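Local coordinates for URE2 protein (Saccharomyces cerevisiae, PDB 1K0D), which represses genes of nitrogen utilization by holding phosphorylated GATA activators in the cytoplasm, and reduces peroxide with glutathione, at residues N30-I36 against L217-W222; L169-R173 against E239-W243; F11-P16 against I75-N81. All blocks are in the same frame, centred on the assembly; numbering follows the deposited sequence.

Contact 1 (N30-I36 against L217-W222). With GSH (glutathione), chain F.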
# COMPACT_ATOMS: atom_id res chain seq x y z
N ASN B 30 -2.42 11.33 5.56
CA ASN B 30 -2.19 9.96 6.00
C ASN B 30 -2.19 9.86 7.51
O ASN B 30 -2.51 8.82 8.08
CB ASN B 30 -0.87 9.43 5.44
CG ASN B 30 -0.98 9.02 3.99
OD1 ASN B 30 -1.92 8.34 3.61
ND2 ASN B 30 -0.02 9.44 3.17
N GLY B 31 -1.83 10.96 8.17
CA GLY B 31 -1.82 10.97 9.62
C GLY B 31 -3.25 10.93 10.12
O GLY B 31 -3.58 10.14 11.00
N PHE B 32 -4.10 11.78 9.55
CA PHE B 32 -5.50 11.82 9.95
C PHE B 32 -6.22 10.53 9.60
O PHE B 32 -7.22 10.18 10.22
CB PHE B 32 -6.21 13.02 9.31
CG PHE B 32 -5.74 14.35 9.84
CD1 PHE B 32 -4.55 14.92 9.39
CD2 PHE B 32 -6.46 15.00 10.84
CE1 PHE B 32 -4.08 16.13 9.92
CE2 PHE B 32 -6.00 16.21 11.38
CZ PHE B 32 -4.81 16.78 10.92
N LYS B 33 -5.71 9.81 8.59
CA LYS B 33 -6.33 8.55 8.20
C LYS B 33 -6.20 7.56 9.35
O LYS B 33 -7.12 6.79 9.63
CB LYS B 33 -5.64 7.96 6.96
CG LYS B 33 -6.27 6.65 6.49
CD LYS B 33 -5.34 5.83 5.61
CE LYS B 33 -4.87 6.61 4.40
NZ LYS B 33 -3.89 5.80 3.60
N VAL B 34 -5.05 7.58 10.03
CA VAL B 34 -4.83 6.68 11.15
C VAL B 34 -5.60 7.19 12.38
O VAL B 34 -6.19 6.41 13.11
CB VAL B 34 -3.32 6.55 11.50
CG1 VAL B 34 -3.15 5.75 12.77
CG2 VAL B 34 -2.57 5.85 10.35
N ALA B 35 -5.59 8.50 12.58
CA ALA B 35 -6.29 9.10 13.71
C ALA B 35 -7.77 8.72 13.64
O ALA B 35 -8.38 8.36 14.64
CB ALA B 35 -6.14 10.62 13.69
N ILE B 36 -8.33 8.78 12.44
CA ILE B 36 -9.73 8.42 12.24
C ILE B 36 -10.04 6.98 12.67
O ILE B 36 -11.00 6.74 13.41
CB ILE B 36 -10.14 8.61 10.76
CG1 ILE B 36 -10.28 10.11 10.46
CG2 ILE B 36 -11.44 7.87 10.47
CD1 ILE B 36 -10.58 10.41 9.02
N LEU B 217 -13.19 4.72 4.91
CA LEU B 217 -12.53 5.75 5.72
C LEU B 217 -11.17 6.22 5.20
O LEU B 217 -10.82 7.39 5.36
CB LEU B 217 -12.39 5.25 7.17
CG LEU B 217 -13.71 5.04 7.94
CD1 LEU B 217 -13.43 4.36 9.28
CD2 LEU B 217 -14.39 6.39 8.17
N ALA B 218 -10.41 5.32 4.58
CA ALA B 218 -9.09 5.65 4.07
C ALA B 218 -9.07 6.80 3.07
O ALA B 218 -8.06 7.49 2.94
CB ALA B 218 -8.45 4.41 3.43
N PHE B 219 -10.18 7.01 2.35
CA PHE B 219 -10.24 8.08 1.35
C PHE B 219 -10.58 9.45 1.92
O PHE B 219 -10.22 10.48 1.35
CB PHE B 219 -11.28 7.76 0.26
CG PHE B 219 -10.87 6.64 -0.66
CD1 PHE B 219 -11.15 5.31 -0.33
CD2 PHE B 219 -10.22 6.91 -1.86
CE1 PHE B 219 -10.79 4.27 -1.18
CE2 PHE B 219 -9.84 5.88 -2.72
CZ PHE B 219 -10.13 4.56 -2.39
N VAL B 220 -11.28 9.44 3.05
CA VAL B 220 -11.74 10.65 3.70
C VAL B 220 -10.76 11.82 3.86
O VAL B 220 -11.08 12.94 3.46
CB VAL B 220 -12.36 10.31 5.09
CG1 VAL B 220 -12.57 11.56 5.90
CG2 VAL B 220 -13.69 9.60 4.88
N PRO B 221 -9.57 11.58 4.44
CA PRO B 221 -8.62 12.69 4.61
C PRO B 221 -8.21 13.36 3.31
O PRO B 221 -7.97 14.56 3.28
CB PRO B 221 -7.44 12.02 5.30
CG PRO B 221 -8.07 10.87 6.03
CD PRO B 221 -9.04 10.34 5.01
N TRP B 222 -8.13 12.58 2.24
CA TRP B 222 -7.73 13.10 0.94
C TRP B 222 -8.85 13.76 0.15
O TRP B 222 -8.62 14.75 -0.54
CB TRP B 222 -7.10 11.99 0.11
CG TRP B 222 -5.87 11.43 0.74
CD1 TRP B 222 -5.79 10.42 1.65
CD2 TRP B 222 -4.53 11.89 0.53
NE1 TRP B 222 -4.48 10.21 2.02
CE2 TRP B 222 -3.69 11.10 1.35
CE3 TRP B 222 -3.96 12.89 -0.27
CZ2 TRP B 222 -2.30 11.29 1.39
CZ3 TRP B 222 -2.58 13.07 -0.23
CH2 TRP B 222 -1.77 12.27 0.59
N1 GSH F . 2.69 5.53 1.76
CA1 GSH F . 2.85 6.23 3.05
C1 GSH F . 1.68 5.96 4.04
O11 GSH F . 0.55 5.70 3.59
O12 GSH F . 1.97 6.01 5.32
CB1 GSH F . 2.99 7.76 2.77
CG1 GSH F . 3.95 8.44 3.79
CD1 GSH F . 4.07 9.96 3.46
OE1 GSH F . 4.39 10.34 2.32
N2 GSH F . 3.82 10.79 4.50
CA2 GSH F . 3.91 12.26 4.35
C2 GSH F . 5.26 12.76 4.93
O2 GSH F . 5.84 12.16 5.85
CB2 GSH F . 2.76 12.94 5.11
SG2 GSH F . 1.12 12.68 4.34
N3 GSH F . 5.77 13.90 4.38
CA3 GSH F . 7.04 14.53 4.82
C3 GSH F . 8.14 14.29 3.78
O31 GSH F . 9.25 14.78 4.03
O32 GSH F . 7.88 13.63 2.74
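Asn30 and Trp222 meet beside the bound glutathione. The amide comes to the rim of the indole rather than over a face: Asn30 ND2 lies 3.4 Å from Trp222 CZ2, and the amide and ring planes are 63° apart. The same ND2 also touches the ligand, 3.5 Å from glutathione CB1. One flat group thus lies between tryptophan and glutathione, in keeping with its experimentally established part in binding the tripeptide. A weak bond from Lys33 NZ to Asn30 OD1, 3.2 Å, probably helps to set the amide's rotation.

Lys33 supplies the next layer. Its side chain sets out trans to the amide nitrogen (chi1 -178°) and runs along Ala218, and a bend at chi3 turns the ammonium back toward Asn30. On the way Lys33 CE passes 3.6 Å from the carbonyl oxygen Ala218 O. NZ is also hydrogen-bonded to Ser87 OG, which itself bonds glutathione, so the lysine sits in the second shell, linking two residues of the pocket.

Farther from the ligand the contact is mainly apolar. The Pro221 ring points into the helix backbone, its CG 3.6 Å from Lys33 CA, and reaches tip to tip toward Ile36, with CG 3.9 Å from CD1 of the isoleucine. That same Ile36 CD1 touches Val220 CG1, while the other branch, CG2, packs 4.0 Å from Leu217 CD2.

The contact joins the thioredoxin-like N-terminal domain of the glutathione-transferase-like region to its helical C-terminal domain. Helix 29-40 is flanked by helix 87-102, through Ser87 and Leu91, and by helix 251-258, where Val253 and Ala256 pack on Ile36. Beyond 217-222, helix 112-142 supplies Gln125, His129 and Ala130 around Trp222.

Contact 2 (L169-R173 against E239-W243)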
# COMPACT_ATOMS: atom_id res chain seq x y z
N LEU B 169 -19.44 3.09 -6.39
CA LEU B 169 -20.51 3.56 -5.50
C LEU B 169 -21.85 3.58 -6.24
O LEU B 169 -22.88 3.21 -5.69
CB LEU B 169 -20.18 4.95 -4.95
CG LEU B 169 -19.00 5.03 -3.98
CD1 LEU B 169 -18.67 6.48 -3.68
CD2 LEU B 169 -19.33 4.26 -2.69
N ALA B 170 -21.82 4.02 -7.50
CA ALA B 170 -23.02 4.07 -8.32
C ALA B 170 -23.60 2.67 -8.49
O ALA B 170 -24.81 2.47 -8.36
CB ALA B 170 -22.70 4.67 -9.68
N GLU B 171 -22.74 1.70 -8.76
CA GLU B 171 -23.20 0.32 -8.94
C GLU B 171 -23.80 -0.25 -7.66
O GLU B 171 -24.76 -1.02 -7.72
CB GLU B 171 -22.05 -0.58 -9.40
CG GLU B 171 -21.51 -0.24 -10.78
CD GLU B 171 -20.39 -1.17 -11.20
OE1 GLU B 171 -20.65 -2.38 -11.35
OE2 GLU B 171 -19.25 -0.68 -11.38
N ARG B 172 -23.23 0.11 -6.51
CA ARG B 172 -23.75 -0.38 -5.23
C ARG B 172 -25.16 0.16 -5.02
O ARG B 172 -26.03 -0.52 -4.49
CB ARG B 172 -22.87 0.10 -4.07
CG ARG B 172 -21.43 -0.33 -4.13
CD ARG B 172 -21.25 -1.79 -3.82
NE ARG B 172 -19.83 -2.13 -3.80
CZ ARG B 172 -19.04 -2.08 -4.86
NH1 ARG B 172 -19.53 -1.72 -6.04
NH2 ARG B 172 -17.75 -2.39 -4.74
N ARG B 173 -25.38 1.41 -5.44
CA ARG B 173 -26.68 2.04 -5.31
C ARG B 173 -27.68 1.38 -6.24
O ARG B 173 -28.81 1.06 -5.85
CB ARG B 173 -26.56 3.53 -5.62
CG ARG B 173 -27.87 4.27 -5.60
CD ARG B 173 -27.65 5.70 -5.14
NE ARG B 173 -27.40 5.72 -3.70
CZ ARG B 173 -26.63 6.61 -3.09
NH1 ARG B 173 -26.47 6.56 -1.78
NH2 ARG B 173 -26.00 7.53 -3.80
N GLU B 239 -21.73 10.72 -6.24
CA GLU B 239 -21.72 9.59 -5.32
C GLU B 239 -20.60 9.69 -4.27
O GLU B 239 -20.82 9.44 -3.09
CB GLU B 239 -21.58 8.27 -6.09
CG GLU B 239 -22.83 7.83 -6.84
CD GLU B 239 -23.99 7.50 -5.91
OE1 GLU B 239 -23.78 6.71 -4.96
OE2 GLU B 239 -25.10 8.01 -6.13
N VAL B 240 -19.40 10.06 -4.72
CA VAL B 240 -18.28 10.20 -3.79
C VAL B 240 -18.61 11.29 -2.79
O VAL B 240 -18.21 11.24 -1.63
CB VAL B 240 -16.97 10.58 -4.53
CG1 VAL B 240 -15.88 10.92 -3.53
CG2 VAL B 240 -16.52 9.42 -5.41
N TYR B 241 -19.37 12.28 -3.25
CA TYR B 241 -19.75 13.39 -2.38
C TYR B 241 -20.64 12.94 -1.23
O TYR B 241 -20.36 13.28 -0.08
CB TYR B 241 -20.47 14.48 -3.18
CG TYR B 241 -20.79 15.69 -2.34
CD1 TYR B 241 -19.78 16.53 -1.89
CD2 TYR B 241 -22.10 15.96 -1.94
CE1 TYR B 241 -20.05 17.61 -1.06
CE2 TYR B 241 -22.39 17.04 -1.11
CZ TYR B 241 -21.36 17.85 -0.67
OH TYR B 241 -21.62 18.91 0.17
N LYS B 242 -21.70 12.19 -1.52
CA LYS B 242 -22.61 11.72 -0.46
C LYS B 242 -21.84 10.84 0.52
O LYS B 242 -21.93 11.00 1.74
CB LYS B 242 -23.75 10.88 -1.05
CG LYS B 242 -24.63 11.57 -2.08
CD LYS B 242 -25.80 10.65 -2.42
CE LYS B 242 -26.43 10.98 -3.75
NZ LYS B 242 -25.52 10.62 -4.87
N TRP B 243 -21.11 9.90 -0.05
CA TRP B 243 -20.28 8.94 0.66
C TRP B 243 -19.35 9.63 1.66
O TRP B 243 -19.33 9.30 2.85
CB TRP B 243 -19.49 8.18 -0.41
CG TRP B 243 -18.48 7.19 0.03
CD1 TRP B 243 -18.71 6.00 0.65
CD2 TRP B 243 -17.09 7.21 -0.30
NE1 TRP B 243 -17.55 5.27 0.72
CE2 TRP B 243 -16.54 5.99 0.15
CE3 TRP B 243 -16.26 8.15 -0.92
CZ2 TRP B 243 -15.18 5.68 -0.02
CZ3 TRP B 243 -14.91 7.84 -1.09
CH2 TRP B 243 -14.39 6.61 -0.64
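Leu169 lies across one face of the Trp243 indole, and the two side chains cross at about a right angle. Its methyl CD2 stands 4.0 Å from the centroid of the five-membered ring, 16° off the normal, which meets the criteria of a CH-pi contact. The other methyl, CD1, is offset toward the ring's rim on that face and fills the angle between tryptophan and helix: it is 3.8 Å from Trp243 CB and 3.7 Å from Val240 CA. Leu169 CG, anti to the carbonyl carbon, is carried toward helix 239-243, and the two methyls divide between the indole face and Val240, while CB rests 3.8 Å from Glu239 CB.

On the partly exposed side the chemistry becomes ionic. The Glu239 chain bends at chi2, carrying its carboxylate to Arg173, and the guanidinium and carboxylate planes are 70° apart. Arg173 NH2 is modelled 2.5 Å from Glu239 OE2, short and poorly angled for a hydrogen bond; the salt bridge is credible but its exact geometry is doubtful. Lys242 NZ, one turn along, bonds the same OE2 at 2.9 Å from well above the carboxylate plane, completing a three-residue network in which two cations share one anion.

The short helical segments stand 79° apart, with axes 10.5 Å from each other at closest approach. Both belong to the all-helical C-terminal domain, where the contact joins the late part of helix 148-176 to the beginning of helix 238-248. Glu166, a turn earlier on helix 148-176, accepts bonds from Glu239 N and Val240 N. Trp243 NE1 bonds Asp216, Leu207 packs on Leu169 and Trp243 from a loop, and Ile233 of helix 233-236 borders Val240.

Contact 3 (F11-P16 against I75-N81)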
# COMPACT_ATOMS: atom_id res chain seq x y z
N PHE B 11 11.03 11.72 24.79
CA PHE B 11 9.89 10.81 24.70
C PHE B 11 10.34 9.36 24.76
O PHE B 11 9.74 8.54 25.46
CB PHE B 11 9.10 11.03 23.41
CG PHE B 11 8.00 10.02 23.20
CD1 PHE B 11 6.89 10.00 24.03
CD2 PHE B 11 8.11 9.06 22.19
CE1 PHE B 11 5.89 9.04 23.86
CE2 PHE B 11 7.11 8.10 22.01
CZ PHE B 11 6.00 8.09 22.85
N PHE B 12 11.39 9.03 24.01
CA PHE B 12 11.89 7.66 24.00
C PHE B 12 12.71 7.33 25.24
O PHE B 12 13.23 6.22 25.36
CB PHE B 12 12.71 7.40 22.74
CG PHE B 12 11.88 7.36 21.48
CD1 PHE B 12 11.63 8.53 20.76
CD2 PHE B 12 11.33 6.17 21.03
CE1 PHE B 12 10.84 8.50 19.62
CE2 PHE B 12 10.53 6.13 19.90
CZ PHE B 12 10.28 7.30 19.19
N GLN B 13 12.83 8.29 26.15
CA GLN B 13 13.56 8.06 27.40
C GLN B 13 12.66 7.18 28.27
O GLN B 13 13.09 6.14 28.76
CB GLN B 13 13.82 9.38 28.12
CG GLN B 13 14.82 10.31 27.44
CD GLN B 13 16.25 9.81 27.52
OE1 GLN B 13 16.61 8.81 26.90
NE2 GLN B 13 17.08 10.50 28.30
N GLU B 14 11.42 7.62 28.44
CA GLU B 14 10.44 6.91 29.24
C GLU B 14 9.10 6.88 28.50
O GLU B 14 8.31 7.82 28.58
CB GLU B 14 10.29 7.58 30.61
CG GLU B 14 10.09 9.09 30.55
CD GLU B 14 10.01 9.72 31.93
OE1 GLU B 14 9.08 9.38 32.70
OE2 GLU B 14 10.88 10.57 32.25
N GLN B 15 8.86 5.79 27.78
CA GLN B 15 7.64 5.62 27.01
C GLN B 15 6.47 5.13 27.84
O GLN B 15 6.65 4.46 28.86
CB GLN B 15 7.87 4.64 25.86
CG GLN B 15 8.27 5.29 24.54
CD GLN B 15 8.40 4.27 23.42
OE1 GLN B 15 9.40 3.56 23.33
NE2 GLN B 15 7.39 4.19 22.56
N PRO B 16 5.23 5.45 27.42
CA PRO B 16 4.04 5.01 28.15
C PRO B 16 4.05 3.49 28.24
O PRO B 16 4.81 2.83 27.52
CB PRO B 16 2.90 5.53 27.29
CG PRO B 16 3.47 6.79 26.72
CD PRO B 16 4.87 6.36 26.32
N ILE B 75 3.10 3.64 17.58
CA ILE B 75 3.75 2.80 18.55
C ILE B 75 2.66 2.15 19.39
O ILE B 75 1.85 2.84 20.03
CB ILE B 75 4.72 3.60 19.45
CG1 ILE B 75 5.82 4.22 18.59
CG2 ILE B 75 5.35 2.67 20.47
CD1 ILE B 75 6.95 4.88 19.39
N ASP B 76 2.62 0.83 19.36
CA ASP B 76 1.64 0.07 20.12
C ASP B 76 2.34 -0.30 21.44
O ASP B 76 2.93 -1.37 21.56
CB ASP B 76 1.26 -1.20 19.35
CG ASP B 76 0.13 -1.97 20.00
OD1 ASP B 76 0.09 -2.01 21.25
OD2 ASP B 76 -0.70 -2.55 19.27
N HIS B 77 2.27 0.60 22.42
CA HIS B 77 2.93 0.40 23.71
C HIS B 77 2.59 -0.92 24.38
O HIS B 77 3.48 -1.59 24.92
CB HIS B 77 2.60 1.55 24.66
CG HIS B 77 3.01 2.88 24.13
ND1 HIS B 77 4.32 3.18 23.81
CD2 HIS B 77 2.28 3.98 23.80
CE1 HIS B 77 4.38 4.40 23.30
NE2 HIS B 77 3.15 4.90 23.28
N GLY B 78 1.32 -1.30 24.34
CA GLY B 78 0.89 -2.55 24.94
C GLY B 78 1.62 -3.76 24.37
O GLY B 78 1.75 -4.78 25.04
N MET B 79 2.08 -3.65 23.13
CA MET B 79 2.79 -4.76 22.50
C MET B 79 4.29 -4.51 22.50
O MET B 79 4.95 -4.56 21.46
CB MET B 79 2.27 -4.99 21.08
CG MET B 79 0.83 -5.51 21.02
SD MET B 79 0.25 -5.86 19.34
CE MET B 79 0.81 -7.56 19.14
N ASP B 80 4.83 -4.25 23.69
CA ASP B 80 6.25 -4.01 23.88
C ASP B 80 6.78 -2.91 22.97
O ASP B 80 7.86 -3.03 22.39
CB ASP B 80 7.04 -5.30 23.65
CG ASP B 80 8.48 -5.19 24.14
OD1 ASP B 80 9.25 -6.16 23.95
OD2 ASP B 80 8.83 -4.14 24.72
N ASN B 81 6.02 -1.83 22.87
CA ASN B 81 6.41 -0.70 22.04
C ASN B 81 6.65 -1.12 20.60
O ASN B 81 7.63 -0.69 19.98
CB ASN B 81 7.65 -0.02 22.60
CG ASN B 81 7.39 0.64 23.94
OD1 ASN B 81 6.45 1.42 24.09
ND2 ASN B 81 8.22 0.34 24.93
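At the beta hairpin formed by strands 73-76 and 82-85, residues 11-16 pack against the two ends of the connecting turn, at His77 and Asn81, and on Ile75 of the strand before it. Gln15 and Pro16 carry most of the contact by meeting His77 from two directions. Pro16 lies over one face of the imidazole: its CD is 3.9 Å from the ring centroid and 24° off the normal, a CH-pi arrangement. The opposite face is approached by the backbone oxygen of Ile75, 3.9 Å above the plane and offset toward the rim. Gln15 comes instead to the ring's edge, with NE2 near the imidazole plane and its amide turned steeply against it.

The imidazole is held in rotation by its two nitrogens. His77 ND1 donates to Asn81 OD1 at 2.8 Å, with an angle of 176° at the hydrogen and the acceptor practically in the ring plane. NE2 is hydrogen-bonded to Thr21 OG1 of strand 20-24, the neighbour of strand 73-76 in the sheet. This is the four-stranded mixed sheet of the thioredoxin-like domain, and 82-85 is its outermost strand on this side; the histidine therefore ties the turn of the hairpin both to itself and to the adjoining strand.

Gln15 also stacks on Asn81: the two amides run past each other in opposite directions with planes 21° apart, and Gln15 CD lies 3.5 Å from Asn81 OD1.

Alongside the amides, on the Ile75 side, the contact is apolar. Ile75 CD1 meets Phe12 CE2 at 3.8 Å and approaches the edge of the Phe11 ring, 4.2 Å from CE2. The first torsion of Phe11 swings its ring toward His77, bringing CZ within 4.1 Å of His77 CE1. Val65 of helix 60-65 packs on both Phe12 and Ile75.

Contact 1 is the core of the three: its centre lies about 3 Å from the centre of the chain, and it joins the two domains and borders glutathione. Contacts 2 and 3 are partly buried, on opposite sides of that centre, their own centres about 41 Å apart. Contact 1 shares no helix with contact 2 but touches it, Phe219 CB lying 3.4 Å from Trp243 CH2; contact 3 comes no nearer to contact 1 than about 8 Å between closest atoms. Contact 1 relies on aliphatic packing and an amide at a ring edge, contact 2 adds an ionic network at its partly exposed side, and contact 3 combines a CH-pi contact, an amide stack and aliphatic-aromatic packing round a histidine hydrogen-bonded through both ring nitrogens.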